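Local coordinates for protein 2-phospho-L-lactate guanylyltransferase (Methanosarcina mazei, PDB 2I5E) that probably catalyses the condensation of (2S)-2-phospholactate with GTP to form lactyl-2-diphospho-5'-guanosine, a step in the biosynthesis of coenzyme F420, at residues A[75-84]-A[136-144]; A[176-184]-A[192-200]. All blocks are in the same frame, centred on the assembly; numbering follows the deposited sequence.

Contact 1 docks an irregular loop (136-144) alongside helix 76-86 through two asparagine amides, each bonded to the backbone N-H and C=O of one loop residue, whereas contact 2 packs helix 175-184 against the end of helix 188-194 and strand 197-201 mainly by aliphatic side chains, with no hydrogen bond between the segments. The two lie on opposite sides of the chain's centre, with their own centres 31 Å apart and nearest atoms about 14 Å apart, and follow one another along the chain without overlap. Both reach the second subunit of the homodimer. Contact 1 also borders a bound Tris molecule, about 4 Å from the L76 side chain and probably from the crystallisation liquor.

Contact 1. Residues A[75-84]-A[136-144]; sequences DLNEALNRYL and KYRVKYYGS
The side-chain amide of N77 meets the Y141 ring nearly coplanar, the planes 23° apart, with OD1 at the ring edge; L76 and L80 reach the same ring obliquely, L80 CD1 standing 3.6 Å from Y141 CE1. The Y142 ring has D75 OD1 at its edge, while L76 CD2 and N77 ND2 approach it obliquely. H149 adds an edge-to-face contact to Y141 from beyond the two segments.

Each of two asparagines, one helical turn apart, uses its amide to read both backbone polar groups of a single loop residue. N81 OD1 accepts from V139 N at 2.9 Å, in the carbonyl plane and on a lone pair. N81 ND2 returns a bond to V139 O, also 2.9 Å. N77 repeats the pattern on Y141: OD1 takes Y141 N at 2.8 Å, the donor tilted from the carbonyl plane, and ND2 gives a straighter bond (172°) to Y141 O. Two bonds per amide fix its rotation and satisfy the N-H and C=O of V139 and Y141. The loop, which connects strand 126-131 to helix 145-154 in the chain of this GT-A-like nucleotidyltransferase fold, runs beside helix 76-86.

V139 CG2 lies against the N81 amide and 3.9 Å from L80 CB, and V139 CG1 meets L84 CD1. L80 and Y141 both continue into the central sheet, on V7 and I93 respectively. L76, whose chi1 of 177° carries CG away from the backbone N, sends CD2 to Y141 CB, and L76 CB lies 3.5 Å from Y142 OH. A water bridges L76 N and Y142 OH, and D75 caps the helix start through E78 N and, weakly, N77 N.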
loop_
_atom_site.group_PDB
_atom_site.type_symbol
_atom_site.label_atom_id
_atom_site.label_comp_id
_atom_site.label_asym_id
_atom_site.label_seq_id
_atom_site.Cartn_x
_atom_site.Cartn_y
_atom_site.Cartn_z
ATOM N N ASP A 75 21.674 -4.226 -18.761
ATOM C CA ASP A 75 20.230 -4.098 -18.405
ATOM C C ASP A 75 20.058 -4.565 -16.970
ATOM O O ASP A 75 20.791 -5.428 -16.563
ATOM C CB ASP A 75 19.314 -4.965 -19.393
ATOM C CG ASP A 75 18.502 -6.181 -18.661
ATOM O OD1 ASP A 75 17.287 -6.004 -18.177
ATOM O OD2 ASP A 75 19.053 -7.317 -18.586
ATOM N N LEU A 76 19.080 -4.012 -16.256
ATOM C CA LEU A 76 18.845 -4.237 -14.829
ATOM C C LEU A 76 18.964 -5.676 -14.370
ATOM O O LEU A 76 19.684 -6.009 -13.408
ATOM C CB LEU A 76 17.430 -3.688 -14.447
ATOM C CG LEU A 76 16.991 -3.906 -12.974
ATOM C CD1 LEU A 76 17.967 -3.194 -12.079
ATOM C CD2 LEU A 76 15.582 -3.392 -12.689
ATOM N N ASN A 77 18.220 -6.545 -15.034
ATOM C CA ASN A 77 18.194 -7.912 -14.643
ATOM C C ASN A 77 19.495 -8.590 -14.921
ATOM O O ASN A 77 19.917 -9.390 -14.163
ATOM C CB ASN A 77 17.031 -8.651 -15.318
ATOM C CG ASN A 77 15.709 -8.151 -14.799
ATOM O OD1 ASN A 77 15.570 -7.891 -13.576
ATOM N ND2 ASN A 77 14.753 -7.940 -15.714
ATOM N N GLU A 78 20.159 -8.207 -15.983
ATOM C CA GLU A 78 21.454 -8.828 -16.243
ATOM C C GLU A 78 22.478 -8.455 -15.183
ATOM O O GLU A 78 23.124 -9.335 -14.621
ATOM C CB GLU A 78 21.959 -8.420 -17.612
ATOM C CG GLU A 78 22.670 -9.540 -18.268
ATOM C CD GLU A 78 22.489 -9.488 -19.780
ATOM O OE1 GLU A 78 22.999 -8.506 -20.390
ATOM O OE2 GLU A 78 21.801 -10.421 -20.332
ATOM N N ALA A 79 22.605 -7.148 -14.928
ATOM C CA ALA A 79 23.433 -6.651 -13.848
ATOM C C ALA A 79 23.108 -7.294 -12.502
ATOM O O ALA A 79 24.011 -7.855 -11.808
ATOM C CB ALA A 79 23.283 -5.157 -13.767
ATOM N N LEU A 80 21.826 -7.290 -12.115
ATOM C CA LEU A 80 21.490 -7.880 -10.806
ATOM C C LEU A 80 21.763 -9.334 -10.751
ATOM O O LEU A 80 22.124 -9.889 -9.665
ATOM C CB LEU A 80 20.029 -7.591 -10.351
ATOM C CG LEU A 80 19.742 -6.112 -9.958
ATOM C CD1 LEU A 80 18.214 -6.009 -9.788
ATOM C CD2 LEU A 80 20.424 -5.660 -8.661
ATOM N N ASN A 81 21.561 -9.990 -11.882
ATOM C CA ASN A 81 21.723 -11.445 -11.883
ATOM C C ASN A 81 23.226 -11.855 -11.840
ATOM O O ASN A 81 23.575 -12.813 -11.128
ATOM C CB ASN A 81 20.989 -12.058 -13.037
ATOM C CG ASN A 81 19.561 -12.397 -12.680
ATOM O OD1 ASN A 81 19.274 -12.867 -11.588
ATOM N ND2 ASN A 81 18.630 -12.157 -13.625
ATOM N N ARG A 82 24.105 -11.064 -12.499
ATOM C CA ARG A 82 25.574 -11.142 -12.270
ATOM C C ARG A 82 26.026 -10.904 -10.785
ATOM O O ARG A 82 26.707 -11.713 -10.184
ATOM C CB ARG A 82 26.288 -10.211 -13.262
ATOM C CG ARG A 82 27.811 -10.482 -13.485
ATOM C CD ARG A 82 28.349 -9.580 -14.626
ATOM N NE ARG A 82 29.118 -8.444 -14.126
ATOM C CZ ARG A 82 30.110 -7.841 -14.802
ATOM N NH1 ARG A 82 30.443 -8.272 -16.031
ATOM N NH2 ARG A 82 30.764 -6.790 -14.267
ATOM N N TYR A 83 25.525 -9.835 -10.152
ATOM C CA TYR A 83 25.762 -9.567 -8.752
ATOM C C TYR A 83 25.304 -10.753 -7.881
ATOM O O TYR A 83 26.027 -11.222 -6.992
ATOM C CB TYR A 83 24.998 -8.297 -8.409
ATOM C CG TYR A 83 25.214 -7.784 -7.002
ATOM C CD1 TYR A 83 26.135 -6.789 -6.753
ATOM C CD2 TYR A 83 24.535 -8.348 -5.921
ATOM C CE1 TYR A 83 26.301 -6.328 -5.470
ATOM C CE2 TYR A 83 24.722 -7.878 -4.636
ATOM C CZ TYR A 83 25.588 -6.851 -4.455
ATOM O OH TYR A 83 25.757 -6.375 -3.191
ATOM N N LEU A 84 24.109 -11.258 -8.117
ATOM C CA LEU A 84 23.667 -12.413 -7.404
ATOM C C LEU A 84 24.651 -13.610 -7.538
ATOM O O LEU A 84 24.973 -14.206 -6.533
ATOM C CB LEU A 84 22.248 -12.821 -7.844
ATOM C CG LEU A 84 21.040 -12.073 -7.200
ATOM C CD1 LEU A 84 19.777 -12.857 -7.595
ATOM C CD2 LEU A 84 21.156 -12.041 -5.703
ATOM N N LYS A 136 20.554 -20.156 -5.848
ATOM C CA LYS A 136 19.297 -20.830 -6.218
ATOM C C LYS A 136 18.192 -19.866 -6.699
ATOM O O LYS A 136 17.074 -20.301 -6.934
ATOM C CB LYS A 136 18.755 -21.620 -5.009
ATOM C CG LYS A 136 19.194 -23.087 -4.938
ATOM C CD LYS A 136 18.229 -23.831 -4.072
ATOM C CE LYS A 136 17.900 -25.207 -4.631
ATOM N NZ LYS A 136 16.667 -25.705 -3.907
ATOM N N TYR A 137 18.510 -18.582 -6.845
ATOM C CA TYR A 137 17.542 -17.547 -7.204
ATOM C C TYR A 137 17.934 -16.765 -8.413
ATOM O O TYR A 137 19.114 -16.497 -8.609
ATOM C CB TYR A 137 17.306 -16.601 -6.031
ATOM C CG TYR A 137 15.907 -15.966 -6.157
ATOM C CD1 TYR A 137 14.742 -16.704 -5.845
ATOM C CD2 TYR A 137 15.758 -14.647 -6.635
ATOM C CE1 TYR A 137 13.453 -16.110 -5.980
ATOM C CE2 TYR A 137 14.484 -14.051 -6.759
ATOM C CZ TYR A 137 13.358 -14.783 -6.456
ATOM O OH TYR A 137 12.145 -14.165 -6.602
ATOM N N ARG A 138 16.954 -16.390 -9.245
ATOM C CA ARG A 138 17.171 -15.556 -10.422
ATOM C C ARG A 138 16.145 -14.380 -10.370
ATOM O O ARG A 138 15.037 -14.586 -9.993
ATOM C CB ARG A 138 17.033 -16.476 -11.681
ATOM C CG ARG A 138 16.723 -15.763 -13.020
ATOM C CD ARG A 138 16.419 -16.791 -14.208
ATOM N NE ARG A 138 15.059 -17.373 -14.135
ATOM C CZ ARG A 138 13.938 -16.725 -14.483
ATOM N NH1 ARG A 138 14.025 -15.479 -14.925
ATOM N NH2 ARG A 138 12.730 -17.312 -14.409
ATOM N N VAL A 139 16.512 -13.139 -10.643
ATOM C CA VAL A 139 15.552 -12.057 -10.615
ATOM C C VAL A 139 15.040 -11.710 -12.016
ATOM O O VAL A 139 15.794 -11.850 -13.008
ATOM C CB VAL A 139 16.138 -10.670 -10.059
ATOM C CG1 VAL A 139 16.675 -10.784 -8.595
ATOM C CG2 VAL A 139 17.193 -10.134 -10.993
ATOM N N LYS A 140 13.843 -11.103 -12.067
ATOM C CA LYS A 140 13.248 -10.594 -13.277
ATOM C C LYS A 140 12.332 -9.441 -12.920
ATOM O O LYS A 140 11.102 -9.635 -12.782
ATOM C CB LYS A 140 12.448 -11.679 -13.989
ATOM C CG LYS A 140 12.111 -11.272 -15.471
ATOM C CD LYS A 140 11.359 -12.438 -16.113
ATOM C CE LYS A 140 10.960 -12.155 -17.572
ATOM N NZ LYS A 140 9.771 -11.159 -17.645
ATOM N N TYR A 141 12.935 -8.251 -12.760
ATOM C CA TYR A 141 12.201 -7.015 -12.474
ATOM C C TYR A 141 11.609 -6.570 -13.795
ATOM O O TYR A 141 12.019 -7.060 -14.837
ATOM C CB TYR A 141 13.144 -5.893 -11.938
ATOM C CG TYR A 141 13.563 -6.157 -10.537
ATOM C CD1 TYR A 141 14.628 -7.026 -10.261
ATOM C CD2 TYR A 141 12.862 -5.610 -9.491
ATOM C CE1 TYR A 141 14.959 -7.367 -8.982
ATOM C CE2 TYR A 141 13.219 -5.874 -8.184
ATOM C CZ TYR A 141 14.265 -6.763 -7.937
ATOM O OH TYR A 141 14.605 -7.091 -6.660
ATOM N N TYR A 142 10.676 -5.628 -13.713
ATOM C CA TYR A 142 9.792 -5.153 -14.845
ATOM C C TYR A 142 8.606 -6.054 -15.040
ATOM O O TYR A 142 8.668 -7.265 -14.710
ATOM C CB TYR A 142 10.489 -4.945 -16.218
ATOM C CG TYR A 142 11.665 -4.046 -16.171
ATOM C CD1 TYR A 142 11.556 -2.749 -15.676
ATOM C CD2 TYR A 142 12.925 -4.506 -16.595
ATOM C CE1 TYR A 142 12.675 -1.908 -15.582
ATOM C CE2 TYR A 142 14.049 -3.672 -16.522
ATOM C CZ TYR A 142 13.917 -2.395 -15.995
ATOM O OH TYR A 142 15.035 -1.606 -15.949
ATOM N N GLY A 143 7.545 -5.489 -15.628
ATOM C CA GLY A 143 6.343 -6.270 -15.873
ATOM C C GLY A 143 5.802 -6.727 -14.583
ATOM O O GLY A 143 5.819 -6.042 -13.549
ATOM N N SER A 144 5.275 -7.914 -14.627
ATOM C CA SER A 144 4.668 -8.450 -13.492
ATOM C C SER A 144 5.636 -9.129 -12.504
ATOM O O SER A 144 5.487 -10.267 -12.207
ATOM C CB SER A 144 3.635 -9.415 -13.952
ATOM O OG SER A 144 2.885 -9.759 -12.831
HETATM O O HOH W 1 17.228 -2.233 -17.502
#

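Contact 2. Residues A[176-184]-A[192-200]; sequences EDLVELLIH and YIESKFRLE
L178 opens the contact by placing its two methyl groups against I193 CD1, CD2 being the nearer at 3.9 Å; the two side chains cross at about a right angle. V179, next in sequence, turns to the strand instead, its CG1 lying 3.9 Å from L199 CD2. L181 adds a lighter touch, through CD2, on I193 CG1.

At L182 the two surfaces meet most extensively. Its CG sits anti to the carbonyl carbon (chi1 -75°), and the two methyl groups divide the work: L182 CD2 lies 3.6 Å from I193 CG2 and reaches the backbone and CB of E194, whereas L182 CD1 lies 3.9 Å from L199 CD2 and approaches F197. This leucine therefore occupies the angle between the helix end and the strand, and the L182 and L199 side chains lie alongside each other, head to tail. I183 starts with its CB directed away from the second segment, yet its CD1 comes back to 3.5 Å from L199 CD1. No hydrogen bond joins the two segments.

The turn that brings helix 188-194 into strand 197-201 is held by I193 O, which accepts from both K196 N and F197 N. The axes of helix 176-184 and strand 197-200 are perpendicular, at 90°, and come within 9.3 Å of each other. The strand pairs antiparallel with strand 206-210 to form a two-stranded hairpin, L199 touching V206. L181 continues onto F31 of helix 25-45, which also receives Y192, while I183 packs on F146 of the second subunit, so that I183 touches both the strand and the dimer partner.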
loop_
_atom_site.group_PDB
_atom_site.type_symbol
_atom_site.label_atom_id
_atom_site.label_comp_id
_atom_site.label_asym_id
_atom_site.label_seq_id
_atom_site.Cartn_x
_atom_site.Cartn_y
_atom_site.Cartn_z
ATOM N N GLU A 176 0.669 10.917 -8.660
ATOM C CA GLU A 176 -0.188 10.492 -7.554
ATOM C C GLU A 176 0.586 9.909 -6.379
ATOM O O GLU A 176 0.114 9.986 -5.258
ATOM C CB GLU A 176 -1.327 9.602 -8.099
ATOM C CG GLU A 176 -1.680 8.376 -7.303
ATOM C CD GLU A 176 -2.448 7.291 -8.101
ATOM O OE1 GLU A 176 -1.910 6.779 -9.139
ATOM O OE2 GLU A 176 -3.566 6.930 -7.630
ATOM N N ASP A 177 1.774 9.372 -6.630
ATOM C CA ASP A 177 2.657 8.835 -5.573
ATOM C C ASP A 177 3.252 9.949 -4.700
ATOM O O ASP A 177 3.648 9.728 -3.569
ATOM C CB ASP A 177 3.801 8.052 -6.202
ATOM C CG ASP A 177 3.300 6.808 -6.981
ATOM O OD1 ASP A 177 2.145 6.363 -6.737
ATOM O OD2 ASP A 177 4.080 6.231 -7.787
ATOM N N LEU A 178 3.330 11.147 -5.231
ATOM C CA LEU A 178 3.865 12.303 -4.458
ATOM C C LEU A 178 2.870 12.778 -3.373
ATOM O O LEU A 178 3.255 13.378 -2.355
ATOM C CB LEU A 178 4.125 13.442 -5.448
ATOM C CG LEU A 178 5.147 13.275 -6.584
ATOM C CD1 LEU A 178 5.304 14.595 -7.492
ATOM C CD2 LEU A 178 6.421 12.830 -5.997
ATOM N N VAL A 179 1.576 12.579 -3.658
ATOM C CA VAL A 179 0.519 12.659 -2.654
ATOM C C VAL A 179 0.867 11.788 -1.444
ATOM O O VAL A 179 0.795 12.298 -0.318
ATOM C CB VAL A 179 -0.851 12.282 -3.225
ATOM C CG1 VAL A 179 -1.977 12.589 -2.193
ATOM C CG2 VAL A 179 -1.104 13.189 -4.452
ATOM N N GLU A 180 1.287 10.527 -1.639
ATOM C CA GLU A 180 1.515 9.627 -0.531
ATOM C C GLU A 180 2.738 10.116 0.212
ATOM O O GLU A 180 2.840 9.972 1.378
ATOM C CB GLU A 180 1.805 8.164 -0.987
ATOM C CG GLU A 180 0.743 7.500 -1.852
ATOM C CD GLU A 180 -0.579 7.360 -1.087
ATOM O OE1 GLU A 180 -0.617 7.369 0.160
ATOM O OE2 GLU A 180 -1.626 7.327 -1.712
ATOM N N LEU A 181 3.742 10.565 -0.516
ATOM C CA LEU A 181 4.946 11.102 0.100
ATOM C C LEU A 181 4.633 12.351 1.024
ATOM O O LEU A 181 5.151 12.473 2.145
ATOM C CB LEU A 181 5.931 11.498 -1.005
ATOM C CG LEU A 181 7.324 11.914 -0.500
ATOM C CD1 LEU A 181 7.901 10.930 0.621
ATOM C CD2 LEU A 181 8.239 12.018 -1.701
ATOM N N LEU A 182 3.852 13.277 0.475
ATOM C CA LEU A 182 3.405 14.419 1.261
ATOM C C LEU A 182 2.576 13.977 2.508
ATOM O O LEU A 182 2.827 14.427 3.652
ATOM C CB LEU A 182 2.702 15.447 0.383
ATOM C CG LEU A 182 3.617 16.296 -0.507
ATOM C CD1 LEU A 182 2.770 17.368 -1.317
ATOM C CD2 LEU A 182 4.944 16.851 0.047
ATOM N N ILE A 183 1.634 13.053 2.328
ATOM C CA ILE A 183 0.884 12.621 3.505
ATOM C C ILE A 183 1.742 11.879 4.557
ATOM O O ILE A 183 1.607 12.176 5.717
ATOM C CB ILE A 183 -0.304 11.725 3.144
ATOM C CG1 ILE A 183 -1.240 12.486 2.180
ATOM C CG2 ILE A 183 -0.879 11.056 4.445
ATOM C CD1 ILE A 183 -2.354 13.221 2.718
ATOM N N HIS A 184 2.585 10.904 4.144
ATOM C CA HIS A 184 3.181 9.953 5.062
ATOM C C HIS A 184 4.652 10.136 5.303
ATOM O O HIS A 184 5.208 9.483 6.195
ATOM C CB HIS A 184 2.965 8.480 4.577
ATOM C CG HIS A 184 1.517 8.068 4.549
ATOM N ND1 HIS A 184 0.777 7.986 3.380
ATOM C CD2 HIS A 184 0.649 7.832 5.543
ATOM C CE1 HIS A 184 -0.488 7.687 3.663
ATOM N NE2 HIS A 184 -0.570 7.529 4.971
ATOM N N TYR A 192 11.459 18.444 -0.380
ATOM C CA TYR A 192 11.730 18.935 -1.725
ATOM C C TYR A 192 10.423 19.140 -2.468
ATOM O O TYR A 192 10.160 20.187 -3.039
ATOM C CB TYR A 192 12.686 17.928 -2.475
ATOM C CG TYR A 192 13.065 18.307 -3.931
ATOM C CD1 TYR A 192 14.127 19.197 -4.192
ATOM C CD2 TYR A 192 12.355 17.809 -5.017
ATOM C CE1 TYR A 192 14.484 19.618 -5.497
ATOM C CE2 TYR A 192 12.688 18.196 -6.348
ATOM C CZ TYR A 192 13.778 19.099 -6.571
ATOM O OH TYR A 192 14.162 19.454 -7.878
ATOM N N ILE A 193 9.593 18.110 -2.450
ATOM C CA ILE A 193 8.241 18.139 -3.028
ATOM C C ILE A 193 7.398 19.165 -2.302
ATOM O O ILE A 193 6.730 19.928 -2.922
ATOM C CB ILE A 193 7.564 16.705 -2.919
ATOM C CG1 ILE A 193 8.367 15.711 -3.726
ATOM C CG2 ILE A 193 6.072 16.772 -3.417
ATOM C CD1 ILE A 193 8.400 16.053 -5.215
ATOM N N GLU A 194 7.415 19.150 -0.964
ATOM C CA GLU A 194 6.572 20.120 -0.180
ATOM C C GLU A 194 6.880 21.584 -0.529
ATOM O O GLU A 194 6.010 22.401 -0.472
ATOM C CB GLU A 194 6.740 19.899 1.318
ATOM C CG GLU A 194 5.433 20.273 1.989
ATOM C CD GLU A 194 5.537 20.438 3.432
ATOM O OE1 GLU A 194 6.467 19.805 3.996
ATOM O OE2 GLU A 194 4.704 21.211 4.006
ATOM N N SER A 195 8.119 21.850 -0.985
ATOM C CA SER A 195 8.573 23.158 -1.431
ATOM C C SER A 195 8.026 23.543 -2.781
ATOM O O SER A 195 8.140 24.686 -3.175
ATOM C CB SER A 195 10.142 23.209 -1.385
ATOM O OG SER A 195 10.742 22.574 -2.513
ATOM N N LYS A 196 7.422 22.609 -3.506
ATOM C CA LYS A 196 6.932 22.877 -4.815
ATOM C C LYS A 196 5.452 22.651 -4.924
ATOM O O LYS A 196 4.885 23.186 -5.823
ATOM C CB LYS A 196 7.675 22.023 -5.898
ATOM C CG LYS A 196 9.259 22.246 -5.908
ATOM C CD LYS A 196 9.996 21.189 -6.832
ATOM C CE LYS A 196 11.448 21.589 -7.016
ATOM N NZ LYS A 196 11.567 22.507 -8.219
ATOM N N PHE A 197 4.840 21.820 -4.063
ATOM C CA PHE A 197 3.391 21.536 -4.137
ATOM C C PHE A 197 2.729 21.534 -2.769
ATOM O O PHE A 197 3.378 21.379 -1.735
ATOM C CB PHE A 197 3.139 20.157 -4.760
ATOM C CG PHE A 197 3.810 19.946 -6.071
ATOM C CD1 PHE A 197 3.099 20.184 -7.252
ATOM C CD2 PHE A 197 5.123 19.442 -6.128
ATOM C CE1 PHE A 197 3.679 19.983 -8.506
ATOM C CE2 PHE A 197 5.738 19.218 -7.366
ATOM C CZ PHE A 197 5.042 19.525 -8.568
ATOM N N ARG A 198 1.417 21.608 -2.781
ATOM C CA ARG A 198 0.566 21.417 -1.653
ATOM C C ARG A 198 -0.478 20.394 -2.002
ATOM O O ARG A 198 -0.766 20.159 -3.178
ATOM C CB ARG A 198 -0.158 22.768 -1.333
ATOM C CG ARG A 198 -0.240 23.632 -2.532
ATOM C CD ARG A 198 -0.751 25.032 -2.249
ATOM N NE ARG A 198 -2.123 24.800 -2.153
ATOM C CZ ARG A 198 -3.087 25.265 -2.935
ATOM N NH1 ARG A 198 -2.885 26.132 -3.910
ATOM N NH2 ARG A 198 -4.307 24.840 -2.634
ATOM N N LEU A 199 -1.107 19.806 -0.982
ATOM C CA LEU A 199 -2.348 19.013 -1.151
ATOM C C LEU A 199 -3.635 19.874 -1.192
ATOM O O LEU A 199 -3.817 20.788 -0.442
ATOM C CB LEU A 199 -2.441 17.979 -0.013
ATOM C CG LEU A 199 -1.168 17.104 0.021
ATOM C CD1 LEU A 199 -1.081 16.149 1.213
ATOM C CD2 LEU A 199 -0.980 16.287 -1.334
ATOM N N GLU A 200 -4.550 19.561 -2.061
ATOM C CA GLU A 200 -5.789 20.315 -2.091
ATOM C C GLU A 200 -6.953 19.343 -2.173
ATOM O O GLU A 200 -6.859 18.363 -2.895
ATOM C CB GLU A 200 -5.775 21.167 -3.368
ATOM C CG GLU A 200 -7.100 21.659 -3.855
ATOM C CD GLU A 200 -6.923 22.916 -4.659
ATOM O OE1 GLU A 200 -6.902 22.784 -5.893
ATOM O OE2 GLU A 200 -6.734 24.001 -4.048
#